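Local coordinates for Ras-3 from Cryphonectria parasitica (Cryphonectria parasitica, PDB 4KU4), which is a small Ras-family protein with a P-loop nucleotide-binding fold, modelled with guanosine-5'-diphosphate in its pocket and with magnesium ions, at residues Ile17-Glu22 with Leu88-Phe93; Arg106-Val111 with Phe135-Val140; Ser29-Leu34 with Glu184-Val189. One frame throughout, in Å; residues are numbered along the deposited sequence.

Contact 1. Residues Ile17-Glu22 with Leu88-Phe93; sequences IAMLGE and LFVIVF
The carbonyl oxygen of Leu20 takes two hydrogens from the neighbouring strand. Val92 N donates a short bond of 2.8 Å to Leu20 O, almost straight at 176° and tilted from the carbonyl plane, while the CA hydrogen of Ile91 makes a softer contact with the same oxygen. Val90 O is used in a similar way, taking the amide of Leu20 at 2.9 Å from Leu20 N, with Met19 CA close by. Ala18 N to Leu88 O and Val90 N to Ala18 O continue this parallel pairing toward Ile17. The strands are adjacent, central members of the mixed sheet of the Ras fold, so both faces are buried and the side chains are almost wholly apolar. Ile17, Met19, Leu88 and Val90 share the face covered by helix 182-196; Ala18, Leu20, Phe89 and Ile91 share the one covered by helix 98-118. On the first face the unbranched Met19 turns twice, at chi2 -65° and chi3 -68°. Its SD thereby lies 3.9 Å from Val90 CB, and its CE reaches across to Val92 CG2 at 3.8 Å. Val90 CG2 lies 3.7 Å from Ile17 CG2. On the second face the small Ala18 lets the Phe89 ring come close, its CB 3.8 Å from Phe89 CE1, and Leu20 CD1 meets the same ring obliquely at CD1. Past Leu20 the direct amide bonds give way to a water, which accepts from Glu22 N and donates to Val92 O at 2.8 Å. Gly21, part of what is consistent with a P-loop, suits its place: its backbone conformation would jam a beta carbon against the preceding carbonyl, and that carbon would also run into Val92 O, which the CA hydrogen faces instead (Gly21 CA to Val92 O 3.5 Å).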
loop_
_atom_site.group_PDB
_atom_site.type_symbol
_atom_site.label_atom_id
_atom_site.label_comp_id
_atom_site.label_asym_id
_atom_site.label_seq_id
_atom_site.Cartn_x
_atom_site.Cartn_y
_atom_site.Cartn_z
ATOM N N ILE A 17 1.017 -6.188 6.245
ATOM C CA ILE A 17 1.007 -4.945 5.503
ATOM C C ILE A 17 -0.163 -4.069 5.941
ATOM O O ILE A 17 -1.286 -4.560 6.092
ATOM C CB ILE A 17 0.827 -5.221 4.006
ATOM C CG1 ILE A 17 1.838 -6.267 3.532
ATOM C CG2 ILE A 17 0.953 -3.942 3.243
ATOM C CD1 ILE A 17 1.655 -6.676 2.093
ATOM N N ALA A 18 0.090 -2.773 6.136
ATOM C CA ALA A 18 -1.008 -1.842 6.383
ATOM C C ALA A 18 -1.308 -0.945 5.164
ATOM O O ALA A 18 -0.397 -0.447 4.516
ATOM C CB ALA A 18 -0.748 -1.002 7.655
ATOM N N MET A 19 -2.592 -0.783 4.848
ATOM C CA MET A 19 -3.041 0.230 3.887
ATOM C C MET A 19 -3.179 1.581 4.566
ATOM O O MET A 19 -3.769 1.677 5.629
ATOM C CB MET A 19 -4.398 -0.149 3.316
ATOM C CG MET A 19 -4.455 -1.561 2.814
ATOM S SD MET A 19 -3.361 -1.813 1.410
ATOM C CE MET A 19 -4.177 -0.818 0.169
ATOM N N LEU A 20 -2.616 2.608 3.952
ATOM C CA LEU A 20 -2.844 3.993 4.401
ATOM C C LEU A 20 -3.240 4.860 3.212
ATOM O O LEU A 20 -2.978 4.501 2.060
ATOM C CB LEU A 20 -1.590 4.561 5.065
ATOM C CG LEU A 20 -1.054 3.834 6.297
ATOM C CD1 LEU A 20 0.364 4.312 6.667
ATOM C CD2 LEU A 20 -2.018 3.982 7.462
ATOM N N GLY A 21 -3.869 5.997 3.502
ATOM C CA GLY A 21 -4.364 6.907 2.484
ATOM C C GLY A 21 -5.686 7.549 2.877
ATOM O O GLY A 21 -6.430 7.013 3.697
ATOM N N GLU A 22 -5.987 8.704 2.290
ATOM C CA GLU A 22 -7.260 9.360 2.576
ATOM C C GLU A 22 -8.438 8.523 2.108
ATOM O O GLU A 22 -8.282 7.589 1.321
ATOM C CB GLU A 22 -7.330 10.723 1.893
ATOM C CG GLU A 22 -6.487 11.792 2.535
ATOM C CD GLU A 22 -6.830 13.174 2.005
ATOM O OE1 GLU A 22 -7.155 13.288 0.799
ATOM O OE2 GLU A 22 -6.786 14.138 2.796
ATOM N N LEU A 88 5.141 -3.662 6.711
ATOM C CA LEU A 88 5.248 -3.097 5.380
ATOM C C LEU A 88 4.026 -2.240 5.125
ATOM O O LEU A 88 2.976 -2.464 5.723
ATOM C CB LEU A 88 5.315 -4.209 4.339
ATOM C CG LEU A 88 6.306 -5.338 4.622
ATOM C CD1 LEU A 88 6.061 -6.542 3.709
ATOM C CD2 LEU A 88 7.754 -4.846 4.503
ATOM N N PHE A 89 4.157 -1.280 4.216
ATOM C CA PHE A 89 3.132 -0.274 4.009
ATOM C C PHE A 89 2.829 0.059 2.562
ATOM O O PHE A 89 3.726 0.239 1.739
ATOM C CB PHE A 89 3.509 1.005 4.765
ATOM C CG PHE A 89 3.603 0.812 6.247
ATOM C CD1 PHE A 89 2.489 0.994 7.051
ATOM C CD2 PHE A 89 4.791 0.404 6.830
ATOM C CE1 PHE A 89 2.554 0.799 8.418
ATOM C CE2 PHE A 89 4.869 0.209 8.202
ATOM C CZ PHE A 89 3.738 0.400 8.995
ATOM N N VAL A 90 1.540 0.146 2.275
ATOM C CA VAL A 90 1.063 0.577 0.984
ATOM C C VAL A 90 0.302 1.872 1.214
ATOM O O VAL A 90 -0.768 1.870 1.829
ATOM C CB VAL A 90 0.143 -0.475 0.373
ATOM C CG1 VAL A 90 -0.379 -0.006 -0.986
ATOM C CG2 VAL A 90 0.884 -1.823 0.249
ATOM N N ILE A 91 0.873 2.984 0.751
ATOM C CA ILE A 91 0.260 4.291 0.922
ATOM C C ILE A 91 -0.367 4.716 -0.396
ATOM O O ILE A 91 0.331 4.946 -1.378
ATOM C CB ILE A 91 1.296 5.291 1.436
ATOM C CG1 ILE A 91 1.963 4.700 2.680
ATOM C CG2 ILE A 91 0.652 6.662 1.700
ATOM C CD1 ILE A 91 2.900 5.683 3.382
ATOM N N VAL A 92 -1.696 4.772 -0.407
ATOM C CA VAL A 92 -2.457 4.960 -1.635
ATOM C C VAL A 92 -2.934 6.404 -1.831
ATOM O O VAL A 92 -3.418 7.063 -0.897
ATOM C CB VAL A 92 -3.689 4.026 -1.645
ATOM C CG1 VAL A 92 -4.383 4.062 -3.000
ATOM C CG2 VAL A 92 -3.270 2.609 -1.300
ATOM N N PHE A 93 -2.800 6.892 -3.059
ATOM C CA PHE A 93 -3.434 8.150 -3.444
ATOM C C PHE A 93 -4.202 7.937 -4.751
ATOM O O PHE A 93 -4.081 6.879 -5.376
ATOM C CB PHE A 93 -2.417 9.293 -3.534
ATOM C CG PHE A 93 -1.507 9.224 -4.714
ATOM C CD1 PHE A 93 -1.825 9.899 -5.890
ATOM C CD2 PHE A 93 -0.295 8.550 -4.633
ATOM C CE1 PHE A 93 -0.971 9.865 -6.987
ATOM C CE2 PHE A 93 0.569 8.516 -5.721
ATOM C CZ PHE A 93 0.229 9.182 -6.900
HETATM O O HOH W 1 -3.965 9.621 0.206
#

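Contact 2. Residues Arg106-Val111 with Phe135-Val140; sequences RLFEEV and FAPSLV
Val140 pushes its two methyls between Phe108 and Val111, which lie one turn apart on helix 106-111. CG1 of the valine comes to the rim of the Phe108 ring, 3.9 Å from Phe108 CD1, while its CG2 sits 4.2 Å from Val111 CG1. A beta-branched residue suits this place because a single side chain offers a methyl to each of the two helix residues. Phe108 is in turn the large bump of the helix. Its CG is anti to the backbone N (chi1 175°); this places CG on the side of the 3-10 turn, and the ring continues from it until the outermost ring atom, Phe108 CZ, meets Pro137 CB at 3.9 Å. Both Pro137 CB and Val140 CG1 lie near the plane of that ring, so one edge of the aromatic group runs along the valine and the proline, with CD1 at Val140 CG1 and CZ at Pro137 CB. Pro137 opens the 3-10 turn, where a proline needs no amide hydrogen, and its compact ring gives a firm wall. The turn is closed by Val140 N bonding to Pro137 O at 3.1 Å. On the other flank the smaller Val111 is a bump with two partners: its CG1, already against Val140 CG2, also rests on Phe135, 3.9 Å from Phe135 CE1 and equally near CZ, with the two side chains crossing at about a right angle. No hydrogen bond links the two segments; the contact is apolar. Beyond the two segments Val111 also touches Phe89, and Val140 touches Ile91, both of strand 88-94. The arrangement is that of a beta-alpha-beta crossover: helix 98-118 leaves strand 88-94, packs over the sheet, and the chain turns at Pro137 to enter the adjacent parallel strand 140-145.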
loop_
_atom_site.group_PDB
_atom_site.type_symbol
_atom_site.label_atom_id
_atom_site.label_comp_id
_atom_site.label_asym_id
_atom_site.label_seq_id
_atom_site.Cartn_x
_atom_site.Cartn_y
_atom_site.Cartn_z
ATOM N N ARG A 106 2.507 13.285 3.380
ATOM C CA ARG A 106 2.427 13.454 4.835
ATOM C C ARG A 106 2.383 12.120 5.594
ATOM O O ARG A 106 3.019 11.974 6.637
ATOM C CB ARG A 106 1.219 14.318 5.210
ATOM C CG ARG A 106 1.270 15.729 4.639
ATOM C CD ARG A 106 0.240 16.623 5.320
ATOM N NE ARG A 106 -1.125 16.205 5.024
ATOM C CZ ARG A 106 -1.863 16.709 4.046
ATOM N NH1 ARG A 106 -1.371 17.661 3.269
ATOM N NH2 ARG A 106 -3.100 16.269 3.855
ATOM N N LEU A 107 1.628 11.157 5.069
ATOM C CA LEU A 107 1.506 9.842 5.680
ATOM C C LEU A 107 2.826 9.095 5.669
ATOM O O LEU A 107 3.172 8.420 6.630
ATOM C CB LEU A 107 0.425 9.019 4.972
ATOM C CG LEU A 107 -0.974 9.549 5.213
ATOM C CD1 LEU A 107 -1.966 8.984 4.206
ATOM C CD2 LEU A 107 -1.368 9.202 6.649
ATOM N N PHE A 108 3.574 9.211 4.584
ATOM C CA PHE A 108 4.904 8.616 4.554
ATOM C C PHE A 108 5.757 9.126 5.728
ATOM O O PHE A 108 6.417 8.346 6.411
ATOM C CB PHE A 108 5.608 8.906 3.225
ATOM C CG PHE A 108 7.019 8.420 3.184
ATOM C CD1 PHE A 108 7.309 7.127 2.771
ATOM C CD2 PHE A 108 8.056 9.242 3.581
ATOM C CE1 PHE A 108 8.612 6.669 2.750
ATOM C CE2 PHE A 108 9.360 8.798 3.557
ATOM C CZ PHE A 108 9.637 7.497 3.144
ATOM N N GLU A 109 5.735 10.433 5.972
ATOM C CA GLU A 109 6.525 10.981 7.079
ATOM C C GLU A 109 6.048 10.447 8.426
ATOM O O GLU A 109 6.878 10.153 9.279
ATOM C CB GLU A 109 6.535 12.517 7.083
ATOM C CG GLU A 109 7.895 13.130 7.389
ATOM C CD GLU A 109 8.056 13.451 8.856
ATOM O OE1 GLU A 109 9.119 13.988 9.233
ATOM O OE2 GLU A 109 7.116 13.174 9.632
ATOM N N GLU A 110 4.731 10.319 8.615
ATOM C CA GLU A 110 4.202 9.686 9.820
ATOM C C GLU A 110 4.770 8.284 9.985
ATOM O O GLU A 110 5.175 7.889 11.078
ATOM C CB GLU A 110 2.665 9.605 9.802
ATOM C CG GLU A 110 1.914 10.892 10.112
ATOM C CD GLU A 110 0.422 10.640 10.292
ATOM O OE1 GLU A 110 0.045 9.466 10.487
ATOM O OE2 GLU A 110 -0.372 11.603 10.241
ATOM N N VAL A 111 4.787 7.513 8.904
ATOM C CA VAL A 111 5.299 6.144 8.997
ATOM C C VAL A 111 6.762 6.105 9.444
ATOM O O VAL A 111 7.113 5.414 10.406
ATOM C CB VAL A 111 5.101 5.361 7.676
ATOM C CG1 VAL A 111 5.915 4.070 7.685
ATOM C CG2 VAL A 111 3.620 5.067 7.474
ATOM N N PHE A 135 13.872 -0.111 10.323
ATOM C CA PHE A 135 12.944 0.204 9.245
ATOM C C PHE A 135 13.638 1.041 8.176
ATOM O O PHE A 135 14.518 1.846 8.479
ATOM C CB PHE A 135 11.724 0.952 9.793
ATOM C CG PHE A 135 10.588 1.052 8.822
ATOM C CD1 PHE A 135 10.372 2.216 8.111
ATOM C CD2 PHE A 135 9.746 -0.026 8.603
ATOM C CE1 PHE A 135 9.332 2.311 7.213
ATOM C CE2 PHE A 135 8.702 0.064 7.694
ATOM C CZ PHE A 135 8.499 1.233 7.001
ATOM N N ALA A 136 13.230 0.848 6.924
ATOM C CA ALA A 136 13.770 1.610 5.803
ATOM C C ALA A 136 12.644 2.035 4.858
ATOM O O ALA A 136 11.629 1.349 4.761
ATOM C CB ALA A 136 14.800 0.783 5.051
ATOM N N PRO A 137 12.827 3.160 4.151
ATOM C CA PRO A 137 11.794 3.662 3.239
ATOM C C PRO A 137 11.412 2.676 2.143
ATOM O O PRO A 137 10.324 2.813 1.595
ATOM C CB PRO A 137 12.445 4.901 2.609
ATOM C CG PRO A 137 13.469 5.326 3.568
ATOM C CD PRO A 137 13.993 4.059 4.200
ATOM N N SER A 138 12.275 1.712 1.827
ATOM C CA SER A 138 11.938 0.732 0.798
ATOM C C SER A 138 10.822 -0.225 1.238
ATOM O O SER A 138 10.279 -0.961 0.419
ATOM C CB SER A 138 13.182 -0.061 0.360
ATOM O OG SER A 138 13.775 -0.724 1.462
ATOM N N LEU A 139 10.464 -0.205 2.522
ATOM C CA LEU A 139 9.392 -1.076 3.018
ATOM C C LEU A 139 8.030 -0.421 2.823
ATOM O O LEU A 139 6.994 -0.935 3.261
ATOM C CB LEU A 139 9.614 -1.445 4.497
ATOM C CG LEU A 139 10.923 -2.194 4.776
ATOM C CD1 LEU A 139 10.998 -2.697 6.196
ATOM C CD2 LEU A 139 11.073 -3.356 3.807
ATOM N N VAL A 140 8.048 0.730 2.164
ATOM C CA VAL A 140 6.838 1.453 1.827
ATOM C C VAL A 140 6.696 1.522 0.317
ATOM O O VAL A 140 7.684 1.668 -0.399
ATOM C CB VAL A 140 6.887 2.905 2.364
ATOM C CG1 VAL A 140 5.641 3.652 1.974
ATOM C CG2 VAL A 140 7.067 2.897 3.873
#

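Contact 3. Residues Ser29-Leu34 with Glu184-Val189; sequences SLTVNL and EAFFSV. With GDP (guanosine-5'-diphosphate), chain C.
Leu34 sets a methyl almost on the axis of the Phe186 ring, and the fit there is tight. Its CD2 stands 3.3 Å from the centroid of that ring, 14° off the normal, in a CH-pi contact over the centre of one face. CG lies anti to the backbone N (chi1 174°), which places it beside Phe186 CD2, and Leu34 CB adds a contact of 3.8 Å with Phe186 CE2. A flat ring offers the leucine a broad face, and the two side chains together fill the 11.2 Å between the short helix axes, which run nearly perpendicular at 88°. Leu30 O approaches the ring obliquely, 3.8 Å from Phe186 CE2. Here the helix that follows the presumed P-loop of the Ras fold, helix 27-35, meets the C-terminal helix 182-196. Packing is looser toward Phe187, whose CE1 approaches Leu34 CD1 only to 4.3 Å and whose side chain also touches Cys55 and Ile57 of strand 50-57. Thr31 CA and Thr31 OG1 both come to 4.2 Å from Phe186 CZ, while OG1 is hydrogen-bonded to Lys27 O within its own helix. At the partly exposed start of the segment Ser29 takes no part in the helix packing: its small hydroxyl fits beside the nucleotide, with Ser29 OG 2.7 Å and Ser29 N 2.9 Å from O1A of guanosine-5'-diphosphate, two donors holding one phosphate oxygen.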
loop_
_atom_site.group_PDB
_atom_site.type_symbol
_atom_site.label_atom_id
_atom_site.label_comp_id
_atom_site.label_asym_id
_atom_site.label_seq_id
_atom_site.Cartn_x
_atom_site.Cartn_y
_atom_site.Cartn_z
ATOM N N SER A 29 -10.779 -1.307 -2.291
ATOM C CA SER A 29 -10.875 -1.867 -3.639
ATOM C C SER A 29 -9.590 -2.612 -4.033
ATOM O O SER A 29 -9.647 -3.724 -4.563
ATOM C CB SER A 29 -11.215 -0.768 -4.660
ATOM O OG SER A 29 -12.508 -0.234 -4.405
ATOM N N LEU A 30 -8.443 -2.009 -3.735
ATOM C CA LEU A 30 -7.151 -2.638 -4.004
ATOM C C LEU A 30 -7.010 -3.956 -3.247
ATOM O O LEU A 30 -6.582 -4.959 -3.806
ATOM C CB LEU A 30 -6.005 -1.696 -3.624
ATOM C CG LEU A 30 -5.689 -0.564 -4.596
ATOM C CD1 LEU A 30 -4.821 0.477 -3.905
ATOM C CD2 LEU A 30 -4.995 -1.094 -5.839
ATOM N N THR A 31 -7.371 -3.941 -1.965
ATOM C CA THR A 31 -7.188 -5.101 -1.102
ATOM C C THR A 31 -8.123 -6.243 -1.498
ATOM O O THR A 31 -7.730 -7.401 -1.486
ATOM C CB THR A 31 -7.431 -4.748 0.378
ATOM O OG1 THR A 31 -6.659 -3.596 0.749
ATOM C CG2 THR A 31 -7.028 -5.904 1.268
ATOM N N VAL A 32 -9.365 -5.906 -1.820
ATOM C CA VAL A 32 -10.370 -6.886 -2.237
ATOM C C VAL A 32 -9.985 -7.490 -3.594
ATOM O O VAL A 32 -10.118 -8.692 -3.822
ATOM C CB VAL A 32 -11.770 -6.213 -2.291
ATOM C CG1 VAL A 32 -12.772 -7.096 -2.989
ATOM C CG2 VAL A 32 -12.239 -5.863 -0.886
ATOM N N ASN A 33 -9.467 -6.654 -4.480
ATOM C CA ASN A 33 -8.939 -7.136 -5.755
ATOM C C ASN A 33 -7.758 -8.082 -5.567
ATOM O O ASN A 33 -7.766 -9.198 -6.083
ATOM C CB ASN A 33 -8.575 -5.965 -6.677
ATOM C CG ASN A 33 -8.101 -6.427 -8.050
ATOM O OD1 ASN A 33 -6.893 -6.601 -8.290
ATOM N ND2 ASN A 33 -9.047 -6.627 -8.962
ATOM N N LEU A 34 -6.748 -7.639 -4.817
ATOM C CA LEU A 34 -5.570 -8.436 -4.569
ATOM C C LEU A 34 -5.905 -9.814 -4.013
ATOM O O LEU A 34 -5.340 -10.806 -4.450
ATOM C CB LEU A 34 -4.635 -7.724 -3.604
ATOM C CG LEU A 34 -3.434 -8.551 -3.164
ATOM C CD1 LEU A 34 -2.388 -8.592 -4.282
ATOM C CD2 LEU A 34 -2.862 -7.963 -1.892
ATOM N N GLU A 184 1.755 -6.345 -8.486
ATOM C CA GLU A 184 3.071 -5.716 -8.489
ATOM C C GLU A 184 3.205 -4.737 -7.326
ATOM O O GLU A 184 4.238 -4.673 -6.668
ATOM C CB GLU A 184 3.322 -5.000 -9.816
ATOM C CG GLU A 184 3.688 -5.954 -10.953
ATOM C CD GLU A 184 2.513 -6.729 -11.533
ATOM O OE1 GLU A 184 1.339 -6.535 -11.135
ATOM O OE2 GLU A 184 2.783 -7.568 -12.413
ATOM N N ALA A 185 2.144 -3.988 -7.059
ATOM C CA ALA A 185 2.188 -2.980 -6.010
ATOM C C ALA A 185 2.394 -3.615 -4.635
ATOM O O ALA A 185 3.325 -3.249 -3.918
ATOM C CB ALA A 185 0.936 -2.168 -6.029
ATOM N N PHE A 186 1.522 -4.553 -4.264
ATOM C CA PHE A 186 1.634 -5.222 -2.969
ATOM C C PHE A 186 2.915 -6.040 -2.833
ATOM O O PHE A 186 3.560 -6.017 -1.784
ATOM C CB PHE A 186 0.435 -6.145 -2.712
ATOM C CG PHE A 186 -0.825 -5.420 -2.334
ATOM C CD1 PHE A 186 -1.082 -5.106 -1.006
ATOM C CD2 PHE A 186 -1.773 -5.084 -3.292
ATOM C CE1 PHE A 186 -2.235 -4.454 -0.643
ATOM C CE2 PHE A 186 -2.939 -4.430 -2.923
ATOM C CZ PHE A 186 -3.164 -4.112 -1.593
ATOM N N PHE A 187 3.273 -6.790 -3.877
ATOM C CA PHE A 187 4.453 -7.635 -3.775
ATOM C C PHE A 187 5.744 -6.809 -3.726
ATOM O O PHE A 187 6.775 -7.293 -3.273
ATOM C CB PHE A 187 4.525 -8.627 -4.939
ATOM C CG PHE A 187 3.386 -9.600 -4.995
ATOM C CD1 PHE A 187 2.432 -9.661 -3.990
ATOM C CD2 PHE A 187 3.276 -10.467 -6.064
ATOM C CE1 PHE A 187 1.387 -10.567 -4.055
ATOM C CE2 PHE A 187 2.235 -11.374 -6.138
ATOM C CZ PHE A 187 1.293 -11.428 -5.128
ATOM N N SER A 188 5.682 -5.561 -4.176
ATOM C CA SER A 188 6.880 -4.735 -4.242
ATOM C C SER A 188 7.549 -4.566 -2.885
ATOM O O SER A 188 8.775 -4.545 -2.794
ATOM C CB SER A 188 6.592 -3.367 -4.889
ATOM O OG SER A 188 5.795 -2.535 -4.053
ATOM N N VAL A 189 6.754 -4.454 -1.825
ATOM C CA VAL A 189 7.350 -4.214 -0.517
ATOM C C VAL A 189 7.904 -5.496 0.083
ATOM O O VAL A 189 8.870 -5.470 0.850
ATOM C CB VAL A 189 6.376 -3.524 0.448
ATOM C CG1 VAL A 189 6.285 -2.025 0.115
ATOM C CG2 VAL A 189 5.011 -4.179 0.410
HETATM P PB GDP C . -11.123 3.797 0.120
HETATM O O1B GDP C . -11.206 2.422 0.740
HETATM O O2B GDP C . -9.662 4.227 0.034
HETATM O O3B GDP C . -11.923 4.795 0.933
HETATM O O3A GDP C . -11.716 3.714 -1.384
HETATM P PA GDP C . -12.751 2.607 -1.984
HETATM O O1A GDP C . -12.077 1.279 -2.251
HETATM O O2A GDP C . -13.979 2.433 -1.123
HETATM O "O5'" GDP C . -13.133 3.252 -3.399
HETATM C "C5'" GDP C . -13.748 4.544 -3.422
HETATM C "C4'" GDP C . -14.382 4.721 -4.792
HETATM O "O4'" GDP C . -13.338 4.660 -5.741
HETATM C "C3'" GDP C . -15.352 3.613 -5.147
HETATM O "O3'" GDP C . -16.466 4.166 -5.873
HETATM C "C2'" GDP C . -14.551 2.722 -6.065
HETATM O "O2'" GDP C . -15.378 2.039 -7.005
HETATM C "C1'" GDP C . -13.642 3.722 -6.750
HETATM N N9 GDP C . -12.353 3.146 -7.182
HETATM C C8 GDP C . -11.431 2.545 -6.403
HETATM N N7 GDP C . -10.363 2.167 -7.142
HETATM C C5 GDP C . -10.599 2.542 -8.412
HETATM C C6 GDP C . -9.894 2.448 -9.699
HETATM O O6 GDP C . -8.777 1.912 -9.768
HETATM N N1 GDP C . -10.485 2.969 -10.784
HETATM C C2 GDP C . -11.686 3.549 -10.749
HETATM N N2 GDP C . -12.199 4.030 -11.907
HETATM N N3 GDP C . -12.398 3.668 -9.600
HETATM C C4 GDP C . -11.908 3.187 -8.434
#

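How the contacts relate
All three contacts are buried, but their centres lie about 4 Å (contact 1), 7 Å (contact 3) and 11 Å (contact 2) from the chain centre. Contact 1 is the centre of the sheet, where backbone hydrogen bonds join neighbouring strands; contacts 2 and 3 rely on apolar side chains, on the faces carrying helix 98-118 and, mainly, helices 27-35 and 182-196. Each meets contact 1: Leu20 CD1 packs against Val111 CG2 at 3.4 Å, and Met19 SD against Phe186 CE1 at 3.5 Å. Contacts 2 and 3 also touch, Leu139 O lying 3.4 Å from Val189 CG1. Contacts 1 and 3 include a residue of the nucleotide pocket, Glu22 and Ser29, whereas contact 2 is purely hydrophobic.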